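PDB 2WNH: 3-phytase from Klebsiella pneumoniae, which probably hydrolyses phytate (inositol hexakisphosphate) at its 3-phosphate, acting as a histidine acid phosphatase. Local coordinates for residues Y92-P97 / A127-Q132; L98-A103 / V288-N293. The protein carries 3 engineered substitutions. All blocks are in the same frame, centred on the assembly; numbering follows the deposited sequence.

Contact 1. Residues Y92-P97 / A127-Q132; sequences YVRASP and ADPLFQ
A buried, mainly polar contact ties the end of strand 91-95 to the irregular loop that follows helix 99-112, and it illustrates how one salt bridge can organise a loop. Arg94 leaves the strand with CG anti to the backbone N (chi1 179°) and stays extended as far as NE, so that its tip meets that of Asp128. The grip is side-on. NE donates to the syn lone pair of Asp128 OD2 at 3.0 Å, whereas NH2 reaches Asp128 OD1 at 2.8 Å from above the carboxylate, whose plane is turned 44° from that of the guanidinium. Leu130 CD1 lies over one guanidinium face, 3.5 Å from Arg94 NE. The carboxylate also shapes its own loop: the anti lone pair of Asp128 OD1 takes the N-H of Leu130 at 2.9 Å, forming an Asx turn, and a water bridges Asp128 OD2 to Ala95 O.

Gln132, bent at chi2, uses both ends of its amide. Its NE2 donates to Ser96 OG at 3.1 Å, while OE1 accepts from Asp128 N at 2.8 Å and rests 3.4 Å from Pro97 CD. Ser96 OG also bonds His290 NE2. The Phe131 ring packs obliquely on the backbone at Ser96, its CE2 lying 3.6 Å from Ser96 N.

Strand 284-289 runs parallel beside strand 91-95 and touches Phe131 through Ala289; helix 256-274 packs on Leu130 and Phe131, and Arg94 NH1 is bonded to the carbonyls of Ala401 and Met402 near the C-terminus.

Contact 2. Residues L98-A103 / V288-N293; sequences LQRTRA and VAHDTN
The first turn of helix 99-112 lies against the end of strand 284-289 and the turn into helix 291-301, with Thr101 CA 5.8 Å from Ala289 CA and no direct hydrogen bond between the segments. Thr101 and His290 carry the contact: the threonine methyl CG2, anti to the carbonyl carbon, sits 3.4 Å from Ala289 O and makes a CH-pi contact over one face of the His290 imidazole, 4.0 Å from the ring centroid and 25° off the normal. Thr101 OG1 lies within hydrogen-bonding distance of both Ser96 O and Leu98 O; its one proton can serve either. Leu98 crosses the ring nearly at right angles, CD2 lying 3.7 Å from His290 CE1. At the ring edge a water accepts from Arg100 NE at 2.8 Å and lies 2.7 Å from His290 ND1, while Arg100 NH1 bonds Gly54 O and the guanidinium stands 83° to the imidazole. With NE2 bonded to Ser96 OG, the imidazole has polar partners at both nitrogens.

His290 occupies the N-cap of helix 291-301, and its backbone N donates to Asn293 OD1 at 3.1 Å. His290-Asp291 matches the His-Asp motif of histidine acid phosphatases, whose aspartate serves as proton donor in relatives; His290 is probably in the active site, and Arg100 touches His25 of the RHGIRPP signature. Strand 284-289 lies between strands 14-24 and 91-95, parallel to both, while helix 256-274 touches Thr292 and Asn293.

The two contacts lie with their centres 8 Å apart and interlock along the chain: strand 91-95 runs directly into helix 99-112, the loop at 127-132 follows, and 288-293 comes much later, so the segments alternate. They share the central mixed sheet, in which strands 91-95 and 284-289 are parallel neighbours. Ser96 is the junction; besides its side chain, its N probably bonds Val288 O at 2.8 Å. Phe131 CD1 packs 3.4 Å from Ala289 CB, and Asn293 ND2 bonds Phe131 O. Through Ser96 and Phe131, contact 1 probably acts as a second shell behind the presumed His-Asp motif, in keeping with a preformed active site.

Contact 1. Residues Y92-P97 / A127-Q132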
loop_
_atom_site.group_PDB
_atom_site.type_symbol
_atom_site.label_atom_id
_atom_site.label_comp_id
_atom_site.label_asym_id
_atom_site.label_seq_id
_atom_site.Cartn_x
_atom_site.Cartn_y
_atom_site.Cartn_z
ATOM N N TYR B 92 0.464 -15.048 -21.568
ATOM C CA TYR B 92 -0.065 -14.675 -22.883
ATOM C C TYR B 92 -1.563 -14.837 -22.805
ATOM O O TYR B 92 -2.051 -15.916 -22.440
ATOM C CB TYR B 92 0.515 -15.531 -24.031
ATOM C CG TYR B 92 0.065 -15.064 -25.397
ATOM C CD1 TYR B 92 0.671 -13.968 -26.021
ATOM C CD2 TYR B 92 -0.991 -15.699 -26.064
ATOM C CE1 TYR B 92 0.235 -13.521 -27.282
ATOM C CE2 TYR B 92 -1.413 -15.265 -27.318
ATOM C CZ TYR B 92 -0.803 -14.182 -27.915
ATOM O OH TYR B 92 -1.268 -13.761 -29.157
ATOM N N VAL B 93 -2.279 -13.759 -23.126
ATOM C CA VAL B 93 -3.750 -13.775 -23.058
ATOM C C VAL B 93 -4.349 -13.675 -24.443
ATOM O O VAL B 93 -4.096 -12.707 -25.180
ATOM C CB VAL B 93 -4.292 -12.624 -22.168
ATOM C CG1 VAL B 93 -5.807 -12.722 -22.053
ATOM C CG2 VAL B 93 -3.639 -12.667 -20.764
ATOM N N ARG B 94 -5.144 -14.688 -24.804
ATOM C CA ARG B 94 -5.837 -14.707 -26.089
ATOM C C ARG B 94 -7.357 -14.802 -25.847
ATOM O O ARG B 94 -7.849 -15.777 -25.286
ATOM C CB ARG B 94 -5.335 -15.890 -26.935
ATOM C CG ARG B 94 -6.040 -15.975 -28.298
ATOM C CD ARG B 94 -5.223 -16.775 -29.290
ATOM N NE ARG B 94 -5.997 -17.127 -30.487
ATOM C CZ ARG B 94 -5.444 -17.684 -31.551
ATOM N NH1 ARG B 94 -4.120 -17.881 -31.566
ATOM N NH2 ARG B 94 -6.195 -18.033 -32.597
ATOM N N ALA B 95 -8.062 -13.742 -26.225
ATOM C CA ALA B 95 -9.507 -13.636 -26.046
ATOM C C ALA B 95 -10.234 -13.773 -27.369
ATOM O O ALA B 95 -9.788 -13.249 -28.397
ATOM C CB ALA B 95 -9.870 -12.303 -25.406
ATOM N N SER B 96 -11.394 -14.431 -27.325
ATOM C CA SER B 96 -12.358 -14.368 -28.424
ATOM C C SER B 96 -12.654 -12.875 -28.744
ATOM O O SER B 96 -12.686 -12.035 -27.820
ATOM C CB SER B 96 -13.623 -15.122 -28.009
ATOM O OG SER B 96 -14.691 -14.766 -28.856
ATOM N N PRO B 97 -12.816 -12.518 -30.048
ATOM C CA PRO B 97 -12.879 -11.088 -30.384
ATOM C C PRO B 97 -14.139 -10.330 -29.966
ATOM O O PRO B 97 -14.170 -9.099 -30.129
ATOM C CB PRO B 97 -12.691 -11.067 -31.924
ATOM C CG PRO B 97 -13.158 -12.393 -32.383
ATOM C CD PRO B 97 -12.839 -13.376 -31.254
ATOM N N ALA B 127 -13.645 -13.545 -36.270
ATOM C CA ALA B 127 -13.575 -14.994 -36.125
ATOM C C ALA B 127 -12.170 -15.497 -35.789
ATOM O O ALA B 127 -11.208 -15.262 -36.535
ATOM C CB ALA B 127 -14.114 -15.694 -37.394
ATOM N N ASP B 128 -12.069 -16.209 -34.669
ATOM C CA ASP B 128 -10.829 -16.809 -34.207
ATOM C C ASP B 128 -11.008 -18.310 -34.380
ATOM O O ASP B 128 -11.986 -18.846 -33.905
ATOM C CB ASP B 128 -10.614 -16.444 -32.726
ATOM C CG ASP B 128 -9.329 -17.023 -32.130
ATOM O OD1 ASP B 128 -8.959 -18.186 -32.424
ATOM O OD2 ASP B 128 -8.705 -16.298 -31.320
ATOM N N PRO B 129 -10.067 -18.992 -35.066
ATOM C CA PRO B 129 -10.242 -20.427 -35.359
ATOM C C PRO B 129 -10.232 -21.374 -34.141
ATOM O O PRO B 129 -10.599 -22.535 -34.265
ATOM C CB PRO B 129 -9.059 -20.740 -36.283
ATOM C CG PRO B 129 -8.018 -19.752 -35.899
ATOM C CD PRO B 129 -8.779 -18.487 -35.588
ATOM N N LEU B 130 -9.842 -20.882 -32.966
ATOM C CA LEU B 130 -9.974 -21.672 -31.749
ATOM C C LEU B 130 -11.390 -21.622 -31.183
ATOM O O LEU B 130 -11.796 -22.533 -30.476
ATOM C CB LEU B 130 -9.038 -21.126 -30.674
ATOM C CG LEU B 130 -7.533 -21.315 -30.859
ATOM C CD1 LEU B 130 -6.822 -20.481 -29.793
ATOM C CD2 LEU B 130 -7.157 -22.811 -30.754
ATOM N N PHE B 131 -12.115 -20.547 -31.489
ATOM C CA PHE B 131 -13.374 -20.239 -30.814
ATOM C C PHE B 131 -14.627 -20.206 -31.712
ATOM O O PHE B 131 -15.625 -20.843 -31.397
ATOM C CB PHE B 131 -13.243 -18.913 -30.052
ATOM C CG PHE B 131 -12.037 -18.840 -29.138
ATOM C CD1 PHE B 131 -11.786 -19.819 -28.178
ATOM C CD2 PHE B 131 -11.170 -17.747 -29.224
ATOM C CE1 PHE B 131 -10.668 -19.723 -27.335
ATOM C CE2 PHE B 131 -10.079 -17.633 -28.367
ATOM C CZ PHE B 131 -9.816 -18.621 -27.442
ATOM N N GLN B 132 -14.562 -19.449 -32.809
ATOM C CA GLN B 132 -15.656 -19.352 -33.789
ATOM C C GLN B 132 -15.462 -20.464 -34.811
ATOM O O GLN B 132 -15.279 -20.213 -36.004
ATOM C CB GLN B 132 -15.639 -17.975 -34.470
ATOM C CG GLN B 132 -16.190 -16.846 -33.593
ATOM C CD GLN B 132 -15.258 -16.452 -32.442
ATOM O OE1 GLN B 132 -14.061 -16.269 -32.649
ATOM N NE2 GLN B 132 -15.811 -16.329 -31.224
HETATM O O HOH W 1 -9.365 -13.811 -31.001
#

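Contact 2. Residues L98-A103 / V288-N293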
loop_
_atom_site.group_PDB
_atom_site.type_symbol
_atom_site.label_atom_id
_atom_site.label_comp_id
_atom_site.label_asym_id
_atom_site.label_seq_id
_atom_site.Cartn_x
_atom_site.Cartn_y
_atom_site.Cartn_z
ATOM N N LEU B 98 -15.134 -11.012 -29.403
ATOM C CA LEU B 98 -16.352 -10.327 -28.932
ATOM C C LEU B 98 -15.972 -9.388 -27.782
ATOM O O LEU B 98 -14.994 -9.641 -27.053
ATOM C CB LEU B 98 -17.430 -11.322 -28.466
ATOM C CG LEU B 98 -18.270 -12.000 -29.558
ATOM C CD1 LEU B 98 -17.462 -13.089 -30.220
ATOM C CD2 LEU B 98 -19.537 -12.589 -28.983
ATOM N N GLN B 99 -16.712 -8.291 -27.653
ATOM C CA GLN B 99 -16.498 -7.346 -26.552
ATOM C C GLN B 99 -16.482 -8.077 -25.190
ATOM O O GLN B 99 -15.609 -7.806 -24.358
ATOM C CB GLN B 99 -17.597 -6.267 -26.551
ATOM C CG GLN B 99 -17.303 -5.051 -25.644
ATOM C CD GLN B 99 -17.697 -5.275 -24.177
ATOM O OE1 GLN B 99 -18.347 -6.262 -23.824
ATOM N NE2 GLN B 99 -17.277 -4.360 -23.315
ATOM N N ARG B 100 -17.448 -8.965 -24.970
ATOM C CA ARG B 100 -17.633 -9.590 -23.632
ATOM C C ARG B 100 -16.405 -10.402 -23.200
ATOM O O ARG B 100 -16.048 -10.421 -22.024
ATOM C CB ARG B 100 -18.951 -10.401 -23.498
ATOM C CG ARG B 100 -19.148 -11.542 -24.481
ATOM C CD ARG B 100 -20.462 -12.227 -24.164
ATOM N NE ARG B 100 -20.843 -13.198 -25.194
ATOM C CZ ARG B 100 -21.650 -12.919 -26.216
ATOM N NH1 ARG B 100 -22.140 -11.701 -26.381
ATOM N NH2 ARG B 100 -21.931 -13.852 -27.105
ATOM N N THR B 101 -15.781 -11.061 -24.163
ATOM C CA THR B 101 -14.592 -11.878 -23.916
ATOM C C THR B 101 -13.325 -11.016 -23.840
ATOM O O THR B 101 -12.480 -11.268 -22.993
ATOM C CB THR B 101 -14.452 -12.993 -24.986
ATOM O OG1 THR B 101 -14.788 -12.436 -26.266
ATOM C CG2 THR B 101 -15.407 -14.105 -24.703
ATOM N N ARG B 102 -13.182 -10.005 -24.699
ATOM C CA ARG B 102 -12.062 -9.059 -24.559
ATOM C C ARG B 102 -12.093 -8.390 -23.173
ATOM O O ARG B 102 -11.066 -8.320 -22.476
ATOM C CB ARG B 102 -12.072 -8.015 -25.680
ATOM C CG ARG B 102 -11.687 -8.625 -27.038
ATOM C CD ARG B 102 -11.643 -7.536 -28.110
ATOM N NE ARG B 102 -12.954 -6.997 -28.439
ATOM C CZ ARG B 102 -13.297 -5.708 -28.360
ATOM N NH1 ARG B 102 -12.420 -4.792 -27.955
ATOM N NH2 ARG B 102 -14.532 -5.337 -28.693
ATOM N N ALA B 103 -13.270 -7.922 -22.754
ATOM C CA ALA B 103 -13.335 -7.173 -21.496
ATOM C C ALA B 103 -13.082 -8.118 -20.305
ATOM O O ALA B 103 -12.450 -7.726 -19.324
ATOM C CB ALA B 103 -14.675 -6.469 -21.361
ATOM N N VAL B 288 -9.826 -16.868 -23.307
ATOM C CA VAL B 288 -11.097 -16.386 -22.801
ATOM C C VAL B 288 -12.128 -16.482 -23.930
ATOM O O VAL B 288 -11.983 -15.838 -24.979
ATOM C CB VAL B 288 -10.965 -14.951 -22.220
ATOM C CG1 VAL B 288 -12.287 -14.503 -21.593
ATOM C CG2 VAL B 288 -9.836 -14.908 -21.131
ATOM N N ALA B 289 -13.161 -17.278 -23.679
ATOM C CA ALA B 289 -14.175 -17.563 -24.696
ATOM C C ALA B 289 -15.553 -17.781 -24.062
ATOM O O ALA B 289 -15.947 -17.064 -23.138
ATOM C CB ALA B 289 -13.744 -18.755 -25.572
ATOM N N HIS B 290 -16.274 -18.781 -24.545
ATOM C CA HIS B 290 -17.712 -18.891 -24.277
ATOM C C HIS B 290 -18.020 -20.223 -23.614
ATOM O O HIS B 290 -17.215 -21.161 -23.657
ATOM C CB HIS B 290 -18.505 -18.662 -25.588
ATOM C CG HIS B 290 -18.032 -17.463 -26.358
ATOM N ND1 HIS B 290 -18.612 -16.214 -26.237
ATOM C CD2 HIS B 290 -16.985 -17.308 -27.209
ATOM C CE1 HIS B 290 -17.960 -15.351 -26.999
ATOM N NE2 HIS B 290 -16.969 -15.991 -27.601
ATOM N N ASP B 291 -19.183 -20.304 -22.971
ATOM C CA ASP B 291 -19.587 -21.535 -22.317
ATOM C C ASP B 291 -19.677 -22.672 -23.331
ATOM O O ASP B 291 -19.359 -23.802 -23.007
ATOM C CB ASP B 291 -20.901 -21.370 -21.530
ATOM C CG ASP B 291 -22.019 -20.670 -22.323
ATOM O OD1 ASP B 291 -21.920 -20.439 -23.553
ATOM O OD2 ASP B 291 -23.035 -20.358 -21.680
ATOM N N THR B 292 -20.089 -22.350 -24.557
ATOM C CA THR B 292 -20.109 -23.315 -25.665
ATOM C C THR B 292 -18.758 -24.045 -25.829
ATOM O O THR B 292 -18.684 -25.280 -25.940
ATOM C CB THR B 292 -20.463 -22.566 -26.963
ATOM O OG1 THR B 292 -21.772 -21.995 -26.812
ATOM C CG2 THR B 292 -20.492 -23.525 -28.164
ATOM N N ASN B 293 -17.683 -23.259 -25.841
ATOM C CA ASN B 293 -16.339 -23.795 -26.000
ATOM C C ASN B 293 -15.932 -24.682 -24.824
ATOM O O ASN B 293 -15.390 -25.780 -25.015
ATOM C CB ASN B 293 -15.336 -22.648 -26.178
ATOM C CG ASN B 293 -15.704 -21.719 -27.313
ATOM O OD1 ASN B 293 -16.190 -20.615 -27.087
ATOM N ND2 ASN B 293 -15.521 -22.181 -28.543
HETATM O O HOH W 2 -21.137 -16.018 -25.167
#